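Local coordinates for Alr4995 protein (Nostoc sp., PDB 6LRF) that acts as a bifunctional enzyme, combining arginine dihydrolase activity with ornithine cyclodeaminase activity, so probably taking arginine through ornithine to proline, at residues Val17-Asn22 against Gly62-Val67; Asp55-Gln60 against Lys98-Gly103; Asn79-Arg84 against Pro146-Trp151. All blocks are in the same frame, centred on the assembly; numbering follows the deposited sequence.

How the contacts relate
All three contacts lie on one side of the chain's centre, in the part related to the GME-family (dimethylarginine dimethylhydrolase-like) enzymes. Contact 1 joins two loops; its centre is about 18 Å from that of contact 2 and about 24 Å from that of contact 3, while the centres of contacts 2 and 3 are about 18 Å apart. In sequence contact 2 interleaves with both others, whereas contact 1 closes before contact 3 opens. Leu66 packs on residues 57-60; Phe101 packs on Val80 and Leu82, and Lys98 on Leu82. Helix 93-103 thus reaches the small sheets of strands 53-56 and 79-82, and helix 145-152 packs on the other face of strand 79-82, successive layers consistent with a GME propeller.

Contact 1: Val17-Asn22 against Gly62-Val67; sequences VDYVIN and GWPDLV
Tyr19 brings its phenol hydroxyl up to the carboxylate of Asp65 and near the ring of Pro64. The central interaction is a short hydrogen bond, with Tyr19 OH giving its proton to Asp65 OD2 over 2.5 Å. The oxygen is met on its anti side, 32° out of the carboxylate plane, and lies near the plane of the tyrosine ring at its edge; the two flat groups are turned 64° apart. Tyr19 CG sits between its own backbone N and carbonyl carbon (chi1 39°), a rotation that sends the ring across to residues 62-67. Beside it, Asp18 OD2 lies 3.2 Å from Pro64 CG, a close van der Waals approach of carboxylate to proline ring. A water donates to Tyr19 OH at 3.0 Å and accepts from Asp65 N, also at 3.0 Å. Helix 88-91 adds Glu89 against Tyr19 and Arg90 against Asp65. The phenol thus acts as donor to a carboxylate and as acceptor from water, and Asp65 is linked to it twice, by side chain and, through the water, by backbone N-H. These directional bonds hold the loop after strand 6-9 to the loop after strand 53-56.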
loop_
_atom_site.group_PDB
_atom_site.type_symbol
_atom_site.label_atom_id
_atom_site.label_comp_id
_atom_site.label_asym_id
_atom_site.label_seq_id
_atom_site.Cartn_x
_atom_site.Cartn_y
_atom_site.Cartn_z
ATOM N N VAL B 17 36.227 -19.570 -26.473
ATOM C CA VAL B 17 35.732 -18.442 -25.705
ATOM C C VAL B 17 36.776 -18.159 -24.617
ATOM O O VAL B 17 36.782 -18.789 -23.560
ATOM C CB VAL B 17 34.331 -18.715 -25.124
ATOM C CG1 VAL B 17 33.833 -17.510 -24.346
ATOM C CG2 VAL B 17 33.353 -19.050 -26.244
ATOM N N ASP B 18 37.685 -17.232 -24.918
ATOM C CA ASP B 18 38.803 -16.883 -24.037
ATOM C C ASP B 18 38.428 -15.946 -22.890
ATOM O O ASP B 18 39.048 -15.972 -21.824
ATOM C CB ASP B 18 39.922 -16.208 -24.837
ATOM C CG ASP B 18 40.672 -17.168 -25.741
ATOM O OD1 ASP B 18 40.688 -18.387 -25.444
ATOM O OD2 ASP B 18 41.268 -16.694 -26.741
ATOM N N TYR B 19 37.435 -15.097 -23.142
ATOM C CA TYR B 19 37.108 -13.968 -22.283
ATOM C C TYR B 19 35.621 -13.692 -22.383
ATOM O O TYR B 19 34.890 -14.476 -22.993
ATOM C CB TYR B 19 37.907 -12.728 -22.697
ATOM C CG TYR B 19 38.050 -12.591 -24.204
ATOM C CD1 TYR B 19 36.977 -12.194 -24.997
ATOM C CD2 TYR B 19 39.254 -12.878 -24.834
ATOM C CE1 TYR B 19 37.104 -12.085 -26.373
ATOM C CE2 TYR B 19 39.392 -12.767 -26.205
ATOM C CZ TYR B 19 38.316 -12.371 -26.968
ATOM O OH TYR B 19 38.459 -12.265 -28.332
ATOM N N VAL B 20 35.176 -12.580 -21.794
ATOM C CA VAL B 20 33.784 -12.146 -21.921
ATOM C C VAL B 20 33.734 -10.643 -22.262
ATOM O O VAL B 20 34.263 -9.801 -21.521
ATOM C CB VAL B 20 32.953 -12.440 -20.625
ATOM C CG1 VAL B 20 31.466 -12.185 -20.859
ATOM C CG2 VAL B 20 33.161 -13.879 -20.148
ATOM N N ILE B 21 33.123 -10.328 -23.408
ATOM C CA ILE B 21 32.940 -8.945 -23.857
ATOM C C ILE B 21 31.522 -8.700 -24.373
ATOM O O ILE B 21 31.189 -7.582 -24.752
ATOM C CB ILE B 21 33.948 -8.547 -24.977
ATOM C CG1 ILE B 21 33.819 -9.488 -26.182
ATOM C CG2 ILE B 21 35.374 -8.500 -24.441
ATOM C CD1 ILE B 21 34.567 -9.018 -27.431
ATOM N N ASN B 22 30.702 -9.751 -24.417
ATOM C CA ASN B 22 29.266 -9.604 -24.664
ATOM C C ASN B 22 28.482 -10.636 -23.831
ATOM O O ASN B 22 29.048 -11.649 -23.416
ATOM C CB ASN B 22 28.942 -9.707 -26.173
ATOM C CG ASN B 22 29.094 -11.116 -26.739
ATOM O OD1 ASN B 22 28.376 -12.032 -26.349
ATOM N ND2 ASN B 22 29.994 -11.275 -27.715
ATOM N N GLY B 62 45.507 -16.707 -30.663
ATOM C CA GLY B 62 45.328 -15.640 -29.691
ATOM C C GLY B 62 44.300 -14.591 -30.076
ATOM O O GLY B 62 44.073 -13.628 -29.336
ATOM N N TRP B 63 43.690 -14.770 -31.244
ATOM C CA TRP B 63 42.613 -13.895 -31.700
ATOM C C TRP B 63 41.459 -14.754 -32.184
ATOM O O TRP B 63 41.201 -14.847 -33.384
ATOM C CB TRP B 63 43.107 -12.950 -32.796
ATOM C CG TRP B 63 44.352 -12.216 -32.373
ATOM C CD1 TRP B 63 45.624 -12.418 -32.833
ATOM C CD2 TRP B 63 44.446 -11.192 -31.373
ATOM N NE1 TRP B 63 46.500 -11.567 -32.194
ATOM C CE2 TRP B 63 45.801 -10.810 -31.288
ATOM C CE3 TRP B 63 43.513 -10.557 -30.543
ATOM C CZ2 TRP B 63 46.247 -9.824 -30.411
ATOM C CZ3 TRP B 63 43.957 -9.576 -29.672
ATOM C CH2 TRP B 63 45.314 -9.221 -29.610
ATOM N N PRO B 64 40.759 -15.391 -31.235
ATOM C CA PRO B 64 39.726 -16.381 -31.545
ATOM C C PRO B 64 38.549 -15.790 -32.314
ATOM O O PRO B 64 37.885 -16.501 -33.072
ATOM C CB PRO B 64 39.281 -16.861 -30.160
ATOM C CG PRO B 64 39.579 -15.714 -29.255
ATOM C CD PRO B 64 40.838 -15.111 -29.789
ATOM N N ASP B 65 38.288 -14.499 -32.126
ATOM C CA ASP B 65 37.101 -13.903 -32.722
ATOM C C ASP B 65 37.398 -13.402 -34.131
ATOM O O ASP B 65 36.537 -12.814 -34.788
ATOM C CB ASP B 65 36.564 -12.781 -31.834
ATOM C CG ASP B 65 35.935 -13.309 -30.547
ATOM O OD1 ASP B 65 35.096 -14.240 -30.626
ATOM O OD2 ASP B 65 36.293 -12.807 -29.459
ATOM N N LEU B 66 38.607 -13.683 -34.609
ATOM C CA LEU B 66 38.955 -13.404 -35.996
ATOM C C LEU B 66 38.000 -14.132 -36.958
ATOM O O LEU B 66 37.854 -13.741 -38.114
ATOM C CB LEU B 66 40.407 -13.796 -36.268
ATOM C CG LEU B 66 41.057 -13.124 -37.475
ATOM C CD1 LEU B 66 41.485 -11.718 -37.113
ATOM C CD2 LEU B 66 42.239 -13.935 -38.004
ATOM N N VAL B 67 37.324 -15.171 -36.473
ATOM C CA VAL B 67 36.333 -15.876 -37.277
ATOM C C VAL B 67 35.130 -14.985 -37.608
ATOM O O VAL B 67 34.364 -15.271 -38.528
ATOM C CB VAL B 67 35.821 -17.143 -36.560
ATOM C CG1 VAL B 67 36.932 -18.172 -36.440
ATOM C CG2 VAL B 67 35.265 -16.788 -35.179
HETATM O O HOH W 1 39.817 -12.201 -31.008
HETATM O O HOH W 2 41.926 -12.105 -27.995
#

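Contact 2: Asp55-Gln60 against Lys98-Gly103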
loop_
_atom_site.group_PDB
_atom_site.type_symbol
_atom_site.label_atom_id
_atom_site.label_comp_id
_atom_site.label_asym_id
_atom_site.label_seq_id
_atom_site.Cartn_x
_atom_site.Cartn_y
_atom_site.Cartn_z
ATOM N N ASP B 55 36.637 -16.165 -50.000
ATOM C CA ASP B 55 38.022 -15.964 -49.615
ATOM C C ASP B 55 38.168 -16.212 -48.130
ATOM O O ASP B 55 37.196 -16.124 -47.380
ATOM C CB ASP B 55 38.495 -14.551 -49.948
ATOM C CG ASP B 55 38.527 -14.277 -51.441
ATOM O OD1 ASP B 55 38.793 -15.219 -52.230
ATOM O OD2 ASP B 55 38.288 -13.110 -51.823
ATOM N N LEU B 56 39.391 -16.507 -47.708
ATOM C CA LEU B 56 39.665 -16.793 -46.313
ATOM C C LEU B 56 40.796 -15.917 -45.803
ATOM O O LEU B 56 41.752 -15.671 -46.529
ATOM C CB LEU B 56 40.020 -18.270 -46.127
ATOM C CG LEU B 56 39.002 -19.316 -46.597
ATOM C CD1 LEU B 56 39.575 -20.708 -46.379
ATOM C CD2 LEU B 56 37.673 -19.177 -45.859
ATOM N N VAL B 57 40.659 -15.428 -44.566
ATOM C CA VAL B 57 41.740 -14.776 -43.826
ATOM C C VAL B 57 42.574 -15.864 -43.177
ATOM O O VAL B 57 42.031 -16.899 -42.810
ATOM C CB VAL B 57 41.215 -13.834 -42.695
ATOM C CG1 VAL B 57 42.375 -13.114 -41.994
ATOM C CG2 VAL B 57 40.193 -12.842 -43.221
ATOM N N THR B 58 43.873 -15.642 -43.010
ATOM C CA THR B 58 44.700 -16.605 -42.285
ATOM C C THR B 58 44.488 -16.494 -40.779
ATOM O O THR B 58 44.827 -15.469 -40.181
ATOM C CB THR B 58 46.182 -16.405 -42.581
ATOM O OG1 THR B 58 46.400 -16.522 -43.989
ATOM C CG2 THR B 58 46.997 -17.443 -41.849
ATOM N N PRO B 59 43.933 -17.552 -40.161
ATOM C CA PRO B 59 43.670 -17.544 -38.714
ATOM C C PRO B 59 44.938 -17.307 -37.907
ATOM O O PRO B 59 46.029 -17.650 -38.346
ATOM C CB PRO B 59 43.091 -18.942 -38.443
ATOM C CG PRO B 59 43.451 -19.763 -39.642
ATOM C CD PRO B 59 43.518 -18.815 -40.794
ATOM N N GLN B 60 44.789 -16.695 -36.741
ATOM C CA GLN B 60 45.931 -16.357 -35.911
ATOM C C GLN B 60 45.688 -16.822 -34.475
ATOM O O GLN B 60 44.604 -16.610 -33.922
ATOM C CB GLN B 60 46.194 -14.850 -35.953
ATOM C CG GLN B 60 46.366 -14.280 -37.365
ATOM C CD GLN B 60 47.685 -14.670 -38.005
ATOM O OE1 GLN B 60 48.704 -14.796 -37.322
ATOM N NE2 GLN B 60 47.679 -14.853 -39.323
ATOM N N LYS B 98 43.213 -5.555 -41.822
ATOM C CA LYS B 98 43.755 -4.515 -42.687
ATOM C C LYS B 98 44.653 -5.111 -43.793
ATOM O O LYS B 98 44.593 -4.702 -44.970
ATOM C CB LYS B 98 44.538 -3.493 -41.859
ATOM C CG LYS B 98 45.103 -2.385 -42.689
ATOM C CD LYS B 98 45.873 -1.389 -41.857
ATOM C CE LYS B 98 46.155 -0.162 -42.700
ATOM N NZ LYS B 98 47.023 0.821 -42.003
ATOM N N GLU B 99 45.473 -6.086 -43.403
ATOM C CA GLU B 99 46.353 -6.775 -44.345
ATOM C C GLU B 99 45.541 -7.437 -45.446
ATOM O O GLU B 99 45.877 -7.325 -46.616
ATOM C CB GLU B 99 47.204 -7.831 -43.646
ATOM C CG GLU B 99 48.257 -8.451 -44.559
ATOM C CD GLU B 99 49.082 -9.513 -43.848
ATOM O OE1 GLU B 99 48.493 -10.556 -43.459
ATOM O OE2 GLU B 99 50.307 -9.286 -43.644
ATOM N N TRP B 100 44.473 -8.130 -45.078
ATOM C CA TRP B 100 43.660 -8.761 -46.101
ATOM C C TRP B 100 43.075 -7.713 -47.053
ATOM O O TRP B 100 43.125 -7.882 -48.268
ATOM C CB TRP B 100 42.538 -9.612 -45.495
ATOM C CG TRP B 100 41.849 -10.404 -46.574
ATOM C CD1 TRP B 100 42.152 -11.682 -46.987
ATOM C CD2 TRP B 100 40.774 -9.958 -47.411
ATOM N NE1 TRP B 100 41.318 -12.054 -48.013
ATOM C CE2 TRP B 100 40.468 -11.016 -48.298
ATOM C CE3 TRP B 100 40.044 -8.769 -47.499
ATOM C CZ2 TRP B 100 39.460 -10.918 -49.258
ATOM C CZ3 TRP B 100 39.044 -8.674 -48.454
ATOM C CH2 TRP B 100 38.760 -9.744 -49.319
ATOM N N PHE B 101 42.534 -6.631 -46.511
ATOM C CA PHE B 101 41.860 -5.643 -47.348
ATOM C C PHE B 101 42.835 -5.018 -48.344
ATOM O O PHE B 101 42.540 -4.935 -49.546
ATOM C CB PHE B 101 41.204 -4.549 -46.497
ATOM C CG PHE B 101 39.905 -4.969 -45.850
ATOM C CD1 PHE B 101 38.886 -5.532 -46.610
ATOM C CD2 PHE B 101 39.701 -4.787 -44.484
ATOM C CE1 PHE B 101 37.693 -5.916 -46.033
ATOM C CE2 PHE B 101 38.497 -5.176 -43.892
ATOM C CZ PHE B 101 37.498 -5.735 -44.664
ATOM N N GLU B 102 43.990 -4.581 -47.844
ATOM C CA GLU B 102 44.972 -3.914 -48.686
ATOM C C GLU B 102 45.548 -4.865 -49.741
ATOM O O GLU B 102 45.723 -4.474 -50.888
ATOM C CB GLU B 102 46.064 -3.291 -47.823
ATOM C CG GLU B 102 45.560 -2.005 -47.181
ATOM C CD GLU B 102 46.597 -1.250 -46.368
ATOM O OE1 GLU B 102 47.553 -1.876 -45.855
ATOM O OE2 GLU B 102 46.437 -0.013 -46.238
ATOM N N GLY B 103 45.770 -6.120 -49.372
ATOM C CA GLY B 103 46.242 -7.121 -50.314
ATOM C C GLY B 103 45.185 -7.541 -51.318
ATOM O O GLY B 103 45.465 -8.281 -52.256
#
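The end of strand 53-56 and the residues after it run past helix 93-103 with Val57 and Trp100 nearest in register, their CA atoms 6.7 Å apart. Trp100 supplies the whole of the helix side of the interface. With its CG turned opposite the backbone N (chi1 -172°), the ring extends from the helix across Asp55, Leu56 and Val57. Asp55 meets it at the benzo edge: OD2 lies 3.6 Å from Trp100 CZ2, in the ring plane, while Asp55 CB is 3.8 Å from that same carbon. The carboxylate and ring planes are 47° apart, and the two side chains cross at about a right angle. The polar end of Asp55 is committed elsewhere, in a salt bridge from OD1 to Arg6. Trp100 NE1 stands 3.9 Å from Leu56 O, too far to count as a bond. Val57 CG2 approaches Trp100 CD1 obliquely at 4.4 Å, a loose apolar contact. Replacing the indole with an alanine here would probably open a gap beside Asp55 and Val57, leaving the strand end without its main packing partner on the helix. Strand 6-9 lies next to strand 53-56 and sends Leu8 against both Val57 and Trp100, while Tyr106 and Val269 also touch the indole. The next residue, Phe101, packs instead on strands 79-82 and 107-109, which belong to one sheet, so the helix bridges two small sheets.

Contact 3: Asn79-Arg84 against Pro146-Trp151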
loop_
_atom_site.group_PDB
_atom_site.type_symbol
_atom_site.label_atom_id
_atom_site.label_comp_id
_atom_site.label_asym_id
_atom_site.label_seq_id
_atom_site.Cartn_x
_atom_site.Cartn_y
_atom_site.Cartn_z
ATOM N N ASN B 79 36.048 0.774 -51.652
ATOM C CA ASN B 79 36.380 1.397 -50.363
ATOM C C ASN B 79 36.042 0.523 -49.155
ATOM O O ASN B 79 35.014 -0.150 -49.149
ATOM C CB ASN B 79 35.647 2.729 -50.221
ATOM C CG ASN B 79 36.103 3.743 -51.234
ATOM O OD1 ASN B 79 37.305 3.983 -51.385
ATOM N ND2 ASN B 79 35.151 4.324 -51.964
ATOM N N VAL B 80 36.893 0.545 -48.131
ATOM C CA VAL B 80 36.551 -0.104 -46.872
ATOM C C VAL B 80 36.832 0.863 -45.723
ATOM O O VAL B 80 37.837 1.566 -45.735
ATOM C CB VAL B 80 37.317 -1.460 -46.672
ATOM C CG1 VAL B 80 38.746 -1.331 -47.066
ATOM C CG2 VAL B 80 37.238 -1.941 -45.217
ATOM N N VAL B 81 35.906 0.951 -44.767
ATOM C CA VAL B 81 36.215 1.583 -43.487
ATOM C C VAL B 81 36.591 0.436 -42.559
ATOM O O VAL B 81 35.792 -0.468 -42.322
ATOM C CB VAL B 81 35.048 2.399 -42.892
ATOM C CG1 VAL B 81 35.495 3.087 -41.578
ATOM C CG2 VAL B 81 34.556 3.444 -43.896
ATOM N N LEU B 82 37.836 0.452 -42.095
ATOM C CA LEU B 82 38.352 -0.551 -41.180
ATOM C C LEU B 82 37.663 -0.457 -39.821
ATOM O O LEU B 82 37.467 0.632 -39.306
ATOM C CB LEU B 82 39.861 -0.357 -41.014
ATOM C CG LEU B 82 40.669 -1.443 -40.313
ATOM C CD1 LEU B 82 40.733 -2.697 -41.167
ATOM C CD2 LEU B 82 42.079 -0.915 -40.018
ATOM N N SER B 83 37.312 -1.588 -39.233
ATOM C CA SER B 83 36.827 -1.557 -37.862
ATOM C C SER B 83 37.888 -1.074 -36.888
ATOM O O SER B 83 39.076 -1.407 -37.013
ATOM C CB SER B 83 36.332 -2.932 -37.431
ATOM O OG SER B 83 35.099 -3.228 -38.072
ATOM N N ARG B 84 37.445 -0.259 -35.936
ATOM C CA ARG B 84 38.210 0.019 -34.736
ATOM C C ARG B 84 37.431 -0.572 -33.546
ATOM O O ARG B 84 36.360 -0.068 -33.185
ATOM C CB ARG B 84 38.443 1.524 -34.568
ATOM C CG ARG B 84 39.210 1.921 -33.292
ATOM C CD ARG B 84 40.484 1.103 -33.097
ATOM N NE ARG B 84 41.244 1.516 -31.913
ATOM C CZ ARG B 84 42.366 0.931 -31.492
ATOM N NH1 ARG B 84 42.987 1.379 -30.406
ATOM N NH2 ARG B 84 42.871 -0.107 -32.155
ATOM N N PRO B 146 29.215 9.959 -39.481
ATOM C CA PRO B 146 29.578 10.903 -40.554
ATOM C C PRO B 146 30.829 10.510 -41.363
ATOM O O PRO B 146 30.952 10.913 -42.515
ATOM C CB PRO B 146 29.840 12.213 -39.803
ATOM C CG PRO B 146 28.990 12.086 -38.538
ATOM C CD PRO B 146 29.119 10.633 -38.168
ATOM N N TYR B 147 31.745 9.763 -40.756
ATOM C CA TYR B 147 32.932 9.286 -41.453
ATOM C C TYR B 147 32.530 8.267 -42.500
ATOM O O TYR B 147 33.048 8.269 -43.622
ATOM C CB TYR B 147 33.924 8.668 -40.467
ATOM C CG TYR B 147 34.659 9.667 -39.599
ATOM C CD1 TYR B 147 35.870 10.210 -40.004
ATOM C CD2 TYR B 147 34.151 10.050 -38.359
ATOM C CE1 TYR B 147 36.554 11.126 -39.199
ATOM C CE2 TYR B 147 34.824 10.961 -37.552
ATOM C CZ TYR B 147 36.025 11.490 -37.978
ATOM O OH TYR B 147 36.699 12.386 -37.183
ATOM N N LEU B 148 31.594 7.399 -42.127
ATOM C CA LEU B 148 31.125 6.374 -43.035
ATOM C C LEU B 148 30.528 7.025 -44.269
ATOM O O LEU B 148 30.747 6.585 -45.407
ATOM C CB LEU B 148 30.084 5.488 -42.367
ATOM C CG LEU B 148 30.467 4.862 -41.044
ATOM C CD1 LEU B 148 29.329 3.968 -40.584
ATOM C CD2 LEU B 148 31.743 4.071 -41.210
ATOM N N ALA B 149 29.765 8.082 -44.030
ATOM C CA ALA B 149 29.027 8.736 -45.091
ATOM C C ALA B 149 29.991 9.421 -46.062
ATOM O O ALA B 149 29.847 9.313 -47.273
ATOM C CB ALA B 149 28.063 9.730 -44.506
ATOM N N LYS B 150 30.961 10.134 -45.501
ATOM C CA LYS B 150 31.970 10.880 -46.258
ATOM C C LYS B 150 32.883 9.952 -47.064
ATOM O O LYS B 150 33.144 10.188 -48.234
ATOM C CB LYS B 150 32.801 11.731 -45.292
ATOM C CG LYS B 150 33.922 12.521 -45.931
ATOM C CD LYS B 150 34.667 13.376 -44.902
ATOM C CE LYS B 150 35.341 12.519 -43.833
ATOM N NZ LYS B 150 36.291 13.328 -43.013
ATOM N N TRP B 151 33.342 8.880 -46.430
ATOM C CA TRP B 151 34.303 7.967 -47.040
ATOM C C TRP B 151 33.687 6.951 -47.986
ATOM O O TRP B 151 34.360 6.465 -48.902
ATOM C CB TRP B 151 35.068 7.219 -45.958
ATOM C CG TRP B 151 36.070 8.050 -45.246
ATOM C CD1 TRP B 151 36.657 9.206 -45.693
ATOM C CD2 TRP B 151 36.630 7.786 -43.962
ATOM N NE1 TRP B 151 37.551 9.676 -44.756
ATOM C CE2 TRP B 151 37.557 8.816 -43.688
ATOM C CE3 TRP B 151 36.437 6.781 -43.008
ATOM C CZ2 TRP B 151 38.284 8.865 -42.506
ATOM C CZ3 TRP B 151 37.172 6.827 -41.840
ATOM C CH2 TRP B 151 38.081 7.863 -41.598
#
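The shortest sound polar bond here is internal to the helix, from Trp151 N to Tyr147 O at 2.9 Å, and it holds the turn from which Trp151 reaches Val81. Between the segments, the nearest polar approach is Asn79 ND2 to Trp151 O at 3.8 Å, beyond bonding distance, so what joins the segments is mainly apolar packing, with Asn79 only brushing the carbonyl. Val81 carries it by spreading both methyls. Its CG1, anti to the backbone N (chi1 -177°), lies 3.9 Å from Leu148 CD2, and its CG2 is also 3.9 Å from that methyl. CG2 further meets Trp151 CE3 at 3.9 Å, at the edge of the indole and near its plane. Both partners cross Val81 at about a right angle. Tyr147 CD1 lies 3.5 Å above one face of Trp151, and Tyr109 stacks with the same indole. The axes of strand 79-82 and helix 146-151 approach to 9.4 Å and are nearly antiparallel, at 162°. Helix 145-152 connects the neighbouring parallel strands 132-136 and 155-160 as a beta-alpha-beta crossover, packing on strand 280-292 of their sheet and also on the small sheet of Val81, consistent with the alpha/beta propeller of the GME family.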